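Local coordinates for hypothetical multiheme protein (Ignicoccus hospitalis KIN4/I, PDB 4QO5) that binds eight c-type hemes and a calcium ion and, as a membrane-associated multiheme cytochrome c, probably serves in electron transfer, at residues A[463-468]-A[509-514]; A[350-355]-A[441-446]; A[436-441]-A[467-472]. All coordinates share one frame; numbering follows the deposited sequence.

Interaction 1 of 3, residues A[463-468]-A[509-514]; sequences EYIEKL and KTLLRL. With CA (calcium ion), chain J.
The ring of Y464 has L468 CG 4.1 Å above one face, displaced toward the rim, while L511 CD1 approaches the ring obliquely and lies 4.0 Å from Y464 CE2. H507 of a second subunit stacks on the tyrosine, and the Y464 hydroxyl is hydrogen-bonded to H507 of its own chain, so the ring links this contact to the subunit interface. The carboxylate of E466, a second flat group, grips calcium with both oxygens, and the backbone N of E463 reaches E466 OE1 from above the carboxylate plane at 2.9 Å, in a bent bond of 135°. Between the helices the contact is wholly apolar. The short axes stand 11.3 Å apart at 155°, a gap that suits branched side chains. L511 is the central one: its CD1 sits 3.6 Å from L468 CD1, the two leucines crossing at about a right angle. I465, with CG1 anti to the backbone N, sends CD1 between L511 CB and L512 CG, at 4.3 Å from each. Taking no part in this contact, E463 and E466 serve the calcium: E463, at the N-cap, gives OE2 to the ion at 2.5 Å, and E466 on the first turn adds OE2 at 2.4 Å; D462, H451 O, T459 O and a water complete seven oxygen ligands. The positive helix end and the metal would probably favour the ionised glutamates. Antiparallel packing of consecutive helices, with calcium bound at the helix N-terminus beside an E463–E466 link like half a capping box, characterises this site.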
ATOM      1  N   GLU A 463      28.388   1.309   5.492  1.00 25.01           N
ATOM      2  CA  GLU A 463      28.449   2.704   5.084  1.00 25.03           C
ATOM      3  C   GLU A 463      27.426   3.020   3.995  1.00 26.42           C
ATOM      4  O   GLU A 463      26.902   2.122   3.344  1.00 29.14           O
ATOM      5  CB  GLU A 463      29.855   3.079   4.613  1.00 28.16           C
ATOM      6  CG  GLU A 463      30.913   2.981   5.679  1.00 32.92           C
ATOM      7  CD  GLU A 463      32.316   3.057   5.093  1.00 38.28           C
ATOM      8  OE1 GLU A 463      32.840   4.181   4.949  1.00 36.55           O
ATOM      9  OE2 GLU A 463      32.885   1.994   4.770  1.00 29.89           O
ATOM     10  N   TYR A 464      27.153   4.305   3.813  1.00 25.82           N
ATOM     11  CA  TYR A 464      26.070   4.750   2.938  1.00 23.68           C
ATOM     12  C   TYR A 464      26.188   4.265   1.490  1.00 26.42           C
ATOM     13  O   TYR A 464      25.238   3.707   0.953  1.00 23.42           O
ATOM     14  CB  TYR A 464      25.914   6.276   2.993  1.00 27.11           C
ATOM     15  CG  TYR A 464      24.739   6.785   2.193  1.00 26.55           C
ATOM     16  CD1 TYR A 464      23.437   6.467   2.561  1.00 28.85           C
ATOM     17  CD2 TYR A 464      24.927   7.566   1.059  1.00 31.05           C
ATOM     18  CE1 TYR A 464      22.356   6.918   1.828  1.00 29.83           C
ATOM     19  CE2 TYR A 464      23.849   8.021   0.320  1.00 30.90           C
ATOM     20  CZ  TYR A 464      22.565   7.693   0.714  1.00 33.35           C
ATOM     21  OH  TYR A 464      21.478   8.147   0.002  1.00 33.21           O
ATOM     22  N   ILE A 465      27.337   4.466   0.856  1.00 23.36           N
ATOM     23  CA  ILE A 465      27.486   4.004  -0.529  1.00 28.81           C
ATOM     24  C   ILE A 465      27.374   2.475  -0.639  1.00 28.92           C
ATOM     25  O   ILE A 465      26.929   1.949  -1.660  1.00 25.84           O
ATOM     26  CB  ILE A 465      28.790   4.512  -1.204  1.00 29.46           C
ATOM     27  CG1 ILE A 465      28.698   4.321  -2.728  1.00 36.27           C
ATOM     28  CG2 ILE A 465      30.017   3.823  -0.618  1.00 29.96           C
ATOM     29  CD1 ILE A 465      29.700   5.108  -3.530  1.00 33.97           C
ATOM     30  N   GLU A 466      27.750   1.764   0.425  1.00 24.19           N
ATOM     31  CA  GLU A 466      27.625   0.310   0.439  1.00 24.10           C
ATOM     32  C   GLU A 466      26.147  -0.086   0.513  1.00 24.63           C
ATOM     33  O   GLU A 466      25.712  -1.054  -0.108  1.00 24.90           O
ATOM     34  CB  GLU A 466      28.436  -0.282   1.605  1.00 27.31           C
ATOM     35  CG  GLU A 466      29.946  -0.092   1.419  1.00 29.40           C
ATOM     36  CD  GLU A 466      30.761  -0.204   2.701  1.00 27.06           C
ATOM     37  OE1 GLU A 466      30.176  -0.220   3.806  1.00 27.04           O
ATOM     38  OE2 GLU A 466      32.005  -0.259   2.592  1.00 30.26           O
ATOM     39  N   LYS A 467      25.359   0.691   1.246  1.00 24.08           N
ATOM     40  CA  LYS A 467      23.929   0.413   1.328  1.00 22.84           C
ATOM     41  C   LYS A 467      23.222   0.722   0.004  1.00 25.92           C
ATOM     42  O   LYS A 467      22.225   0.083  -0.340  1.00 26.08           O
ATOM     43  CB  LYS A 467      23.301   1.175   2.503  1.00 25.22           C
ATOM     44  CG  LYS A 467      23.754   0.623   3.884  1.00 23.65           C
ATOM     45  CD  LYS A 467      23.347   1.584   4.992  1.00 30.21           C
ATOM     46  CE  LYS A 467      24.158   1.378   6.265  1.00 30.60           C
ATOM     47  NZ  LYS A 467      23.960   0.020   6.828  1.00 34.33           N
ATOM     48  N   LEU A 468      23.735   1.698  -0.735  1.00 22.91           N
ATOM     49  CA  LEU A 468      23.211   1.974  -2.071  1.00 22.46           C
ATOM     50  C   LEU A 468      23.451   0.767  -2.970  1.00 24.53           C
ATOM     51  O   LEU A 468      22.581   0.368  -3.736  1.00 24.34           O
ATOM     52  CB  LEU A 468      23.864   3.223  -2.664  1.00 24.08           C
ATOM     53  CG  LEU A 468      23.516   4.541  -1.965  1.00 29.40           C
ATOM     54  CD1 LEU A 468      24.194   5.704  -2.682  1.00 28.12           C
ATOM     55  CD2 LEU A 468      22.007   4.741  -1.936  1.00 30.40           C
ATOM     56  N   LYS A 509      27.519   6.985  -8.821  1.00 25.55           N
ATOM     57  CA  LYS A 509      28.478   7.710  -9.646  1.00 28.06           C
ATOM     58  C   LYS A 509      28.674   9.153  -9.179  1.00 30.23           C
ATOM     59  O   LYS A 509      29.793   9.670  -9.181  1.00 30.33           O
ATOM     60  CB  LYS A 509      28.067   7.658 -11.122  1.00 27.10           C
ATOM     61  CG  LYS A 509      28.328   6.302 -11.752  1.00 30.25           C
ATOM     62  CD  LYS A 509      27.578   6.116 -13.065  1.00 37.60           C
ATOM     63  CE  LYS A 509      28.033   7.088 -14.119  1.00 47.95           C
ATOM     64  NZ  LYS A 509      27.442   6.726 -15.446  1.00 54.91           N
ATOM     65  N   THR A 510      27.586   9.801  -8.776  1.00 26.48           N
ATOM     66  CA  THR A 510      27.667  11.167  -8.273  1.00 28.57           C
ATOM     67  C   THR A 510      28.500  11.259  -6.985  1.00 32.03           C
ATOM     68  O   THR A 510      29.360  12.140  -6.850  1.00 28.80           O
ATOM     69  CB  THR A 510      26.261  11.772  -8.075  1.00 27.41           C
ATOM     70  OG1 THR A 510      25.667  12.001  -9.363  1.00 28.22           O
ATOM     71  CG2 THR A 510      26.348  13.086  -7.333  1.00 28.00           C
ATOM     72  N   LEU A 511      28.272  10.333  -6.057  1.00 30.53           N
ATOM     73  CA  LEU A 511      29.066  10.284  -4.829  1.00 30.92           C
ATOM     74  C   LEU A 511      30.561  10.101  -5.117  1.00 30.89           C
ATOM     75  O   LEU A 511      31.402  10.779  -4.528  1.00 30.88           O
ATOM     76  CB  LEU A 511      28.555   9.188  -3.894  1.00 32.12           C
ATOM     77  CG  LEU A 511      27.220   9.509  -3.215  1.00 38.44           C
ATOM     78  CD1 LEU A 511      26.703   8.308  -2.443  1.00 40.96           C
ATOM     79  CD2 LEU A 511      27.367  10.715  -2.302  1.00 37.63           C
ATOM     80  N   LEU A 512      30.881   9.191  -6.034  1.00 26.87           N
ATOM     81  CA  LEU A 512      32.262   8.995  -6.463  1.00 31.91           C
ATOM     82  C   LEU A 512      32.859  10.263  -7.073  1.00 34.69           C
ATOM     83  O   LEU A 512      34.002  10.619  -6.779  1.00 36.07           O
ATOM     84  CB  LEU A 512      32.356   7.830  -7.455  1.00 31.41           C
ATOM     85  CG  LEU A 512      32.133   6.441  -6.857  1.00 36.77           C
ATOM     86  CD1 LEU A 512      32.023   5.385  -7.959  1.00 35.67           C
ATOM     87  CD2 LEU A 512      33.269   6.103  -5.894  1.00 35.82           C
ATOM     88  N   ARG A 513      32.084  10.941  -7.916  1.00 29.35           N
ATOM     89  CA  ARG A 513      32.508  12.206  -8.516  1.00 34.50           C
ATOM     90  C   ARG A 513      32.758  13.306  -7.488  1.00 35.30           C
ATOM     91  O   ARG A 513      33.738  14.047  -7.590  1.00 34.07           O
ATOM     92  CB  ARG A 513      31.466  12.713  -9.509  1.00 42.18           C
ATOM     93  CG  ARG A 513      31.582  12.147 -10.899  1.00 50.77           C
ATOM     94  CD  ARG A 513      30.650  12.891 -11.840  1.00 55.49           C
ATOM     95  NE  ARG A 513      31.048  14.286 -12.032  1.00 60.03           N
ATOM     96  CZ  ARG A 513      30.193  15.296 -12.176  1.00 59.55           C
ATOM     97  NH1 ARG A 513      30.642  16.529 -12.351  1.00 60.16           N
ATOM     98  NH2 ARG A 513      28.885  15.073 -12.138  1.00 61.32           N
ATOM     99  N   LEU A 514      31.850  13.441  -6.525  1.00 31.57           N
ATOM    100  CA  LEU A 514      32.018  14.434  -5.461  1.00 32.27           C
ATOM    101  C   LEU A 514      33.258  14.133  -4.637  1.00 34.26           C
ATOM    102  O   LEU A 514      34.013  15.037  -4.278  1.00 34.83           O
ATOM    103  CB  LEU A 514      30.797  14.466  -4.541  1.00 35.87           C
ATOM    104  CG  LEU A 514      29.539  15.121  -5.108  1.00 42.96           C
ATOM    105  CD1 LEU A 514      28.397  15.031  -4.110  1.00 42.13           C
ATOM    106  CD2 LEU A 514      29.815  16.569  -5.480  1.00 43.21           C
TER
HETATM  107 CA    CA J 609      32.420  -0.412   4.921  1.00 30.08          CA
HETATM  108  O   HOH W   1      33.548  -0.313   7.009  1.00 30.41           O

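Interaction 2 of 3, residues A[350-355]-A[441-446]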
ATOM      1  N   GLN A 350      42.588  -2.109 -14.949  1.00 63.95           N
ATOM      2  CA  GLN A 350      41.898  -0.825 -14.979  1.00 58.78           C
ATOM      3  C   GLN A 350      42.064  -0.068 -13.662  1.00 59.59           C
ATOM      4  O   GLN A 350      41.436   0.971 -13.455  1.00 60.94           O
ATOM      5  CB  GLN A 350      40.416  -1.016 -15.309  1.00 53.81           C
ATOM      6  N   GLY A 351      42.904  -0.590 -12.771  1.00 56.74           N
ATOM      7  CA  GLY A 351      43.227   0.100 -11.533  1.00 55.69           C
ATOM      8  C   GLY A 351      42.460  -0.366 -10.309  1.00 54.02           C
ATOM      9  O   GLY A 351      42.708   0.105  -9.198  1.00 55.60           O
ATOM     10  N   LEU A 352      41.522  -1.288 -10.508  1.00 46.97           N
ATOM     11  CA  LEU A 352      40.767  -1.856  -9.398  1.00 43.44           C
ATOM     12  C   LEU A 352      41.452  -3.115  -8.886  1.00 48.31           C
ATOM     13  O   LEU A 352      41.016  -4.228  -9.165  1.00 47.43           O
ATOM     14  CB  LEU A 352      39.333  -2.168  -9.829  1.00 42.16           C
ATOM     15  CG  LEU A 352      38.540  -0.947 -10.297  1.00 43.96           C
ATOM     16  CD1 LEU A 352      37.152  -1.357 -10.755  1.00 45.04           C
ATOM     17  CD2 LEU A 352      38.461   0.094  -9.187  1.00 45.46           C
ATOM     18  N   THR A 353      42.530  -2.924  -8.132  1.00 54.34           N
ATOM     19  CA  THR A 353      43.378  -4.025  -7.683  1.00 56.39           C
ATOM     20  C   THR A 353      42.801  -4.783  -6.492  1.00 56.12           C
ATOM     21  O   THR A 353      43.324  -5.824  -6.099  1.00 56.33           O
ATOM     22  CB  THR A 353      44.776  -3.514  -7.303  1.00 57.50           C
ATOM     23  OG1 THR A 353      44.651  -2.444  -6.359  1.00 55.13           O
ATOM     24  CG2 THR A 353      45.497  -3.002  -8.536  1.00 59.84           C
ATOM     25  N   ILE A 354      41.728  -4.253  -5.918  1.00 48.99           N
ATOM     26  CA  ILE A 354      41.080  -4.883  -4.773  1.00 52.94           C
ATOM     27  C   ILE A 354      40.581  -6.290  -5.092  1.00 50.87           C
ATOM     28  O   ILE A 354      40.677  -7.195  -4.262  1.00 52.29           O
ATOM     29  CB  ILE A 354      39.922  -4.010  -4.235  1.00 52.06           C
ATOM     30  CG1 ILE A 354      40.495  -2.836  -3.448  1.00 57.18           C
ATOM     31  CG2 ILE A 354      38.981  -4.817  -3.351  1.00 52.77           C
ATOM     32  CD1 ILE A 354      39.525  -2.223  -2.484  1.00 56.86           C
ATOM     33  N   ALA A 355      40.076  -6.474  -6.307  1.00 52.06           N
ATOM     34  CA  ALA A 355      39.557  -7.772  -6.734  1.00 53.11           C
ATOM     35  C   ALA A 355      40.592  -8.893  -6.601  1.00 51.15           C
ATOM     36  O   ALA A 355      40.234 -10.062  -6.499  1.00 50.04           O
ATOM     37  CB  ALA A 355      39.044  -7.690  -8.156  1.00 52.05           C
ATOM     38  N   LEU A 441      31.104  -0.080  -6.486  1.00 27.12           N
ATOM     39  CA  LEU A 441      31.501  -0.282  -5.094  1.00 30.10           C
ATOM     40  C   LEU A 441      32.999  -0.581  -4.967  1.00 29.47           C
ATOM     41  O   LEU A 441      33.658  -0.072  -4.058  1.00 28.50           O
ATOM     42  CB  LEU A 441      30.678  -1.376  -4.425  1.00 29.52           C
ATOM     43  CG  LEU A 441      30.980  -1.516  -2.925  1.00 35.46           C
ATOM     44  CD1 LEU A 441      30.845  -0.173  -2.200  1.00 38.04           C
ATOM     45  CD2 LEU A 441      30.067  -2.527  -2.307  1.00 40.56           C
ATOM     46  N   LEU A 442      33.537  -1.397  -5.871  1.00 32.09           N
ATOM     47  CA  LEU A 442      34.977  -1.654  -5.880  1.00 30.05           C
ATOM     48  C   LEU A 442      35.762  -0.356  -6.087  1.00 31.91           C
ATOM     49  O   LEU A 442      36.836  -0.176  -5.523  1.00 30.69           O
ATOM     50  CB  LEU A 442      35.352  -2.681  -6.953  1.00 31.28           C
ATOM     51  CG  LEU A 442      34.872  -4.114  -6.722  1.00 35.38           C
ATOM     52  CD1 LEU A 442      35.207  -4.995  -7.926  1.00 37.75           C
ATOM     53  CD2 LEU A 442      35.477  -4.697  -5.455  1.00 33.65           C
ATOM     54  N   LYS A 443      35.218   0.556  -6.887  1.00 28.42           N
ATOM     55  CA  LYS A 443      35.843   1.865  -7.065  1.00 32.74           C
ATOM     56  C   LYS A 443      35.783   2.694  -5.780  1.00 29.66           C
ATOM     57  O   LYS A 443      36.721   3.414  -5.449  1.00 32.55           O
ATOM     58  CB  LYS A 443      35.181   2.636  -8.213  1.00 34.61           C
ATOM     59  CG  LYS A 443      35.433   2.032  -9.581  1.00 43.29           C
ATOM     60  CD  LYS A 443      34.909   2.922 -10.709  1.00 48.60           C
ATOM     61  CE  LYS A 443      35.389   2.408 -12.067  1.00 55.77           C
ATOM     62  NZ  LYS A 443      34.580   2.935 -13.205  1.00 58.89           N
ATOM     63  N   ALA A 444      34.672   2.593  -5.064  1.00 28.25           N
ATOM     64  CA  ALA A 444      34.516   3.304  -3.796  1.00 32.20           C
ATOM     65  C   ALA A 444      35.536   2.816  -2.769  1.00 34.22           C
ATOM     66  O   ALA A 444      36.105   3.606  -2.017  1.00 33.96           O
ATOM     67  CB  ALA A 444      33.106   3.128  -3.260  1.00 26.71           C
ATOM     68  N   TRP A 445      35.763   1.507  -2.738  1.00 27.90           N
ATOM     69  CA  TRP A 445      36.729   0.949  -1.806  1.00 29.88           C
ATOM     70  C   TRP A 445      38.149   1.317  -2.228  1.00 34.09           C
ATOM     71  O   TRP A 445      38.989   1.638  -1.393  1.00 39.09           O
ATOM     72  CB  TRP A 445      36.581  -0.567  -1.722  1.00 31.98           C
ATOM     73  CG  TRP A 445      35.372  -1.030  -0.985  1.00 32.27           C
ATOM     74  CD1 TRP A 445      34.700  -0.369   0.011  1.00 30.34           C
ATOM     75  CD2 TRP A 445      34.683  -2.268  -1.181  1.00 30.99           C
ATOM     76  NE1 TRP A 445      33.634  -1.124   0.440  1.00 32.18           N
ATOM     77  CE2 TRP A 445      33.607  -2.298  -0.274  1.00 28.32           C
ATOM     78  CE3 TRP A 445      34.880  -3.361  -2.035  1.00 31.20           C
ATOM     79  CZ2 TRP A 445      32.720  -3.372  -0.204  1.00 32.06           C
ATOM     80  CZ3 TRP A 445      34.000  -4.430  -1.959  1.00 32.34           C
ATOM     81  CH2 TRP A 445      32.932  -4.426  -1.057  1.00 34.83           C
ATOM     82  N   GLN A 446      38.400   1.286  -3.532  1.00 32.50           N
ATOM     83  CA  GLN A 446      39.712   1.621  -4.079  1.00 34.28           C
ATOM     84  C   GLN A 446      40.116   3.070  -3.816  1.00 40.22           C
ATOM     85  O   GLN A 446      41.292   3.363  -3.610  1.00 42.63           O
ATOM     86  CB  GLN A 446      39.734   1.361  -5.587  1.00 37.28           C
ATOM     87  CG  GLN A 446      41.121   1.396  -6.201  1.00 41.86           C
ATOM     88  CD  GLN A 446      41.908   0.128  -5.941  1.00 46.27           C
ATOM     89  OE1 GLN A 446      41.423  -0.982  -6.178  1.00 46.84           O
ATOM     90  NE2 GLN A 446      43.135   0.283  -5.461  1.00 49.57           N
TER
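Leaving helix 341-349 through a Schellman motif whose C-prime residue is G351, at a positive phi of 99° that suits glycine, the chain passes along the last turns of helix 413-447 and enters a 3-10 turn at 354-355. Q446 reads this turn. Its CG is anti to the backbone N (chi1 -168°) and the chain bends at chi2, which carries the amide over to the loop. There OE1 accepts the I354 N-H at 3.3 Å, within the carbonyl plane, and NE2 donates to T353 OG1 at 3.2 Å with the hydroxyl tilted out of the amide plane. A glutamine fits because it offers an acceptor and a donor side by side, one for a backbone N-H and one for a hydroxyl; two bonds fix which way its amide is turned. The contact thus joins the loop after one helix to the C-terminal end of a long helix of the three-helix bundle near the C-terminus. Apolar groups fill the rest. I354 slides past Q446 in the opposite direction and sets CD1 3.5 Å from W445 CB, while its other branch, CG2, meets L442 CD2 at 4.1 Å. L352 lays CD2 3.6 Å from K443 CG, so the aliphatic stem of an otherwise exposed lysine serves as an apolar surface. Both L352 and L442 also touch L347 on helix 341-349. The W445 indole, covered on one face by L441 CG, points NE1 to E466 OE2, and so supports a calcium ligand from the second shell.

Interaction 3 of 3, residues A[436-441]-A[467-472]; sequences KTTVLL and KLWVES
From CB, which lies 4.0 Å from L441 CD2, the W469 side chain leaves with CG anti to the backbone N (chi1 164°), directing the indole at the facing helix. The same leucine methyl hangs over one face of the ring, toward the rim, 3.4 Å from W469 CE3 and equally near W469 CD2; further out, CZ3 still lies under it. At the ring edge, near its plane, W469 CD1 passes T437 OG1 at 3.6 Å. NE1, the polar atom on the edge, donates to T438 OG1 at 3.0 Å, nearly straight (158°), with the oxygen close to the ring plane. Threonine suits this place because its hydroxyl can accept from the indole and still bond to T434 O one turn back. Here helix 413-447 and helix 464-485 form an antiparallel hairpin, their short axes 168° apart in direction and separated by 9.5 Å; the broad tryptophan spans this gap. An alanine here removes the indole N-H that T438 accepts and the ring face under L441, and would probably loosen the pairing of the helices. A second polar link lies one turn further along: T437 OG1 comes within 2.8 Å of S472 OG, though its one proton also has T434 O within reach. Small S472 holds its hydroxyl in the crowded position between N and carbonyl carbon and donates to W469 O at 2.5 Å, on a lone pair.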
ATOM      1  N   LYS A 436      27.287  -3.842 -12.532  1.00 28.07           N
ATOM      2  CA  LYS A 436      27.731  -2.460 -12.677  1.00 24.50           C
ATOM      3  C   LYS A 436      27.852  -1.767 -11.317  1.00 27.10           C
ATOM      4  O   LYS A 436      28.853  -1.106 -11.041  1.00 23.61           O
ATOM      5  CB  LYS A 436      26.780  -1.678 -13.589  1.00 26.72           C
ATOM      6  CG  LYS A 436      27.284  -0.276 -13.942  1.00 33.92           C
ATOM      7  CD  LYS A 436      26.336   0.425 -14.901  1.00 37.13           C
ATOM      8  CE  LYS A 436      26.829   1.819 -15.250  1.00 40.03           C
ATOM      9  NZ  LYS A 436      27.961   1.800 -16.209  1.00 44.47           N
ATOM     10  N   THR A 437      26.840  -1.905 -10.466  1.00 23.11           N
ATOM     11  CA  THR A 437      26.909  -1.273  -9.151  1.00 28.12           C
ATOM     12  C   THR A 437      27.991  -1.920  -8.296  1.00 26.54           C
ATOM     13  O   THR A 437      28.607  -1.258  -7.455  1.00 27.28           O
ATOM     14  CB  THR A 437      25.558  -1.298  -8.400  1.00 27.28           C
ATOM     15  OG1 THR A 437      25.146  -2.653  -8.188  1.00 27.04           O
ATOM     16  CG2 THR A 437      24.488  -0.563  -9.195  1.00 25.25           C
ATOM     17  N   THR A 438      28.236  -3.211  -8.519  1.00 23.38           N
ATOM     18  CA  THR A 438      29.291  -3.903  -7.787  1.00 24.34           C
ATOM     19  C   THR A 438      30.671  -3.336  -8.149  1.00 27.50           C
ATOM     20  O   THR A 438      31.535  -3.166  -7.281  1.00 27.21           O
ATOM     21  CB  THR A 438      29.250  -5.431  -8.028  1.00 23.73           C
ATOM     22  OG1 THR A 438      27.978  -5.944  -7.593  1.00 26.92           O
ATOM     23  CG2 THR A 438      30.367  -6.121  -7.267  1.00 29.72           C
ATOM     24  N   VAL A 439      30.873  -3.032  -9.427  1.00 25.67           N
ATOM     25  CA  VAL A 439      32.137  -2.440  -9.862  1.00 24.94           C
ATOM     26  C   VAL A 439      32.285  -1.014  -9.322  1.00 24.86           C
ATOM     27  O   VAL A 439      33.388  -0.588  -8.974  1.00 28.43           O
ATOM     28  CB  VAL A 439      32.293  -2.475 -11.405  1.00 33.36           C
ATOM     29  CG1 VAL A 439      33.515  -1.680 -11.853  1.00 32.62           C
ATOM     30  CG2 VAL A 439      32.412  -3.918 -11.874  1.00 33.18           C
ATOM     31  N   LEU A 440      31.181  -0.271  -9.270  1.00 26.50           N
ATOM     32  CA  LEU A 440      31.198   1.053  -8.647  1.00 27.24           C
ATOM     33  C   LEU A 440      31.591   0.948  -7.166  1.00 29.39           C
ATOM     34  O   LEU A 440      32.334   1.780  -6.651  1.00 28.62           O
ATOM     35  CB  LEU A 440      29.847   1.760  -8.793  1.00 24.05           C
ATOM     36  CG  LEU A 440      29.462   2.141 -10.227  1.00 26.81           C
ATOM     37  CD1 LEU A 440      28.028   2.611 -10.307  1.00 26.42           C
ATOM     38  CD2 LEU A 440      30.404   3.208 -10.765  1.00 32.31           C
ATOM     39  N   LEU A 441      31.104  -0.080  -6.486  1.00 27.12           N
ATOM     40  CA  LEU A 441      31.501  -0.282  -5.094  1.00 30.10           C
ATOM     41  C   LEU A 441      32.999  -0.581  -4.967  1.00 29.47           C
ATOM     42  O   LEU A 441      33.658  -0.072  -4.058  1.00 28.50           O
ATOM     43  CB  LEU A 441      30.678  -1.376  -4.425  1.00 29.52           C
ATOM     44  CG  LEU A 441      30.980  -1.516  -2.925  1.00 35.46           C
ATOM     45  CD1 LEU A 441      30.845  -0.173  -2.200  1.00 38.04           C
ATOM     46  CD2 LEU A 441      30.067  -2.527  -2.307  1.00 40.56           C
ATOM     47  N   LYS A 467      25.359   0.691   1.246  1.00 24.08           N
ATOM     48  CA  LYS A 467      23.929   0.413   1.328  1.00 22.84           C
ATOM     49  C   LYS A 467      23.222   0.722   0.004  1.00 25.92           C
ATOM     50  O   LYS A 467      22.225   0.083  -0.340  1.00 26.08           O
ATOM     51  CB  LYS A 467      23.301   1.175   2.503  1.00 25.22           C
ATOM     52  CG  LYS A 467      23.754   0.623   3.884  1.00 23.65           C
ATOM     53  CD  LYS A 467      23.347   1.584   4.992  1.00 30.21           C
ATOM     54  CE  LYS A 467      24.158   1.378   6.265  1.00 30.60           C
ATOM     55  NZ  LYS A 467      23.960   0.020   6.828  1.00 34.33           N
ATOM     56  N   LEU A 468      23.735   1.698  -0.735  1.00 22.91           N
ATOM     57  CA  LEU A 468      23.211   1.974  -2.071  1.00 22.46           C
ATOM     58  C   LEU A 468      23.451   0.767  -2.970  1.00 24.53           C
ATOM     59  O   LEU A 468      22.581   0.368  -3.736  1.00 24.34           O
ATOM     60  CB  LEU A 468      23.864   3.223  -2.664  1.00 24.08           C
ATOM     61  CG  LEU A 468      23.516   4.541  -1.965  1.00 29.40           C
ATOM     62  CD1 LEU A 468      24.194   5.704  -2.682  1.00 28.12           C
ATOM     63  CD2 LEU A 468      22.007   4.741  -1.936  1.00 30.40           C
ATOM     64  N   TRP A 469      24.632   0.170  -2.858  1.00 25.41           N
ATOM     65  CA  TRP A 469      24.928  -1.033  -3.617  1.00 24.96           C
ATOM     66  C   TRP A 469      23.970  -2.165  -3.225  1.00 26.27           C
ATOM     67  O   TRP A 469      23.397  -2.822  -4.091  1.00 23.85           O
ATOM     68  CB  TRP A 469      26.378  -1.430  -3.404  1.00 24.49           C
ATOM     69  CG  TRP A 469      26.712  -2.841  -3.818  1.00 24.41           C
ATOM     70  CD1 TRP A 469      26.771  -3.343  -5.106  1.00 21.95           C
ATOM     71  CD2 TRP A 469      27.055  -3.921  -2.948  1.00 20.60           C
ATOM     72  NE1 TRP A 469      27.123  -4.676  -5.064  1.00 23.49           N
ATOM     73  CE2 TRP A 469      27.305  -5.052  -3.756  1.00 24.19           C
ATOM     74  CE3 TRP A 469      27.177  -4.044  -1.552  1.00 23.07           C
ATOM     75  CZ2 TRP A 469      27.678  -6.292  -3.218  1.00 29.57           C
ATOM     76  CZ3 TRP A 469      27.545  -5.271  -1.023  1.00 28.09           C
ATOM     77  CH2 TRP A 469      27.793  -6.380  -1.859  1.00 27.82           C
ATOM     78  N   VAL A 470      23.788  -2.377  -1.924  1.00 23.01           N
ATOM     79  CA  VAL A 470      22.841  -3.386  -1.443  1.00 24.37           C
ATOM     80  C   VAL A 470      21.456  -3.226  -2.079  1.00 22.37           C
ATOM     81  O   VAL A 470      20.890  -4.196  -2.590  1.00 25.54           O
ATOM     82  CB  VAL A 470      22.728  -3.403   0.110  1.00 24.70           C
ATOM     83  CG1 VAL A 470      21.573  -4.298   0.554  1.00 21.55           C
ATOM     84  CG2 VAL A 470      24.035  -3.884   0.737  1.00 25.93           C
ATOM     85  N   GLU A 471      20.935  -1.997  -2.089  1.00 20.71           N
ATOM     86  CA  GLU A 471      19.602  -1.746  -2.622  1.00 24.03           C
ATOM     87  C   GLU A 471      19.491  -2.082  -4.108  1.00 21.66           C
ATOM     88  O   GLU A 471      18.435  -2.499  -4.571  1.00 23.72           O
ATOM     89  CB  GLU A 471      19.174  -0.300  -2.360  1.00 21.34           C
ATOM     90  CG  GLU A 471      19.133  -0.010  -0.878  1.00 25.49           C
ATOM     91  CD  GLU A 471      18.704   1.399  -0.543  1.00 34.96           C
ATOM     92  OE1 GLU A 471      18.292   2.147  -1.456  1.00 36.69           O
ATOM     93  OE2 GLU A 471      18.784   1.754   0.653  1.00 33.03           O
ATOM     94  N   SER A 472      20.588  -1.915  -4.839  1.00 22.38           N
ATOM     95  CA  SER A 472      20.573  -2.175  -6.273  1.00 24.10           C
ATOM     96  C   SER A 472      20.134  -3.614  -6.546  1.00 26.88           C
ATOM     97  O   SER A 472      19.341  -3.858  -7.459  1.00 27.92           O
ATOM     98  CB  SER A 472      21.936  -1.868  -6.909  1.00 26.10           C
ATOM     99  OG  SER A 472      22.914  -2.847  -6.588  1.00 26.22           O
TER

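Read from the N terminus, interaction 2 comes first: the loop after helix 341-349 closes onto the end of helix 413-447 across 85 intervening residues. Interaction 3 opens before that loop has closed, so these two cross, sharing L441; it closes the turn between helices 413-447 and 464-485, which includes H451, T459 and D462 of the calcium site. Interaction 1 begins where interaction 3 ends, sharing K467 and L468, and brings back helix 498-520; with interaction 2 it stands in series. The three therefore tie the 350-355 loop and three successive helices into one bundle, in which A444 of interaction 2 packs against I465 and L512 of interaction 1.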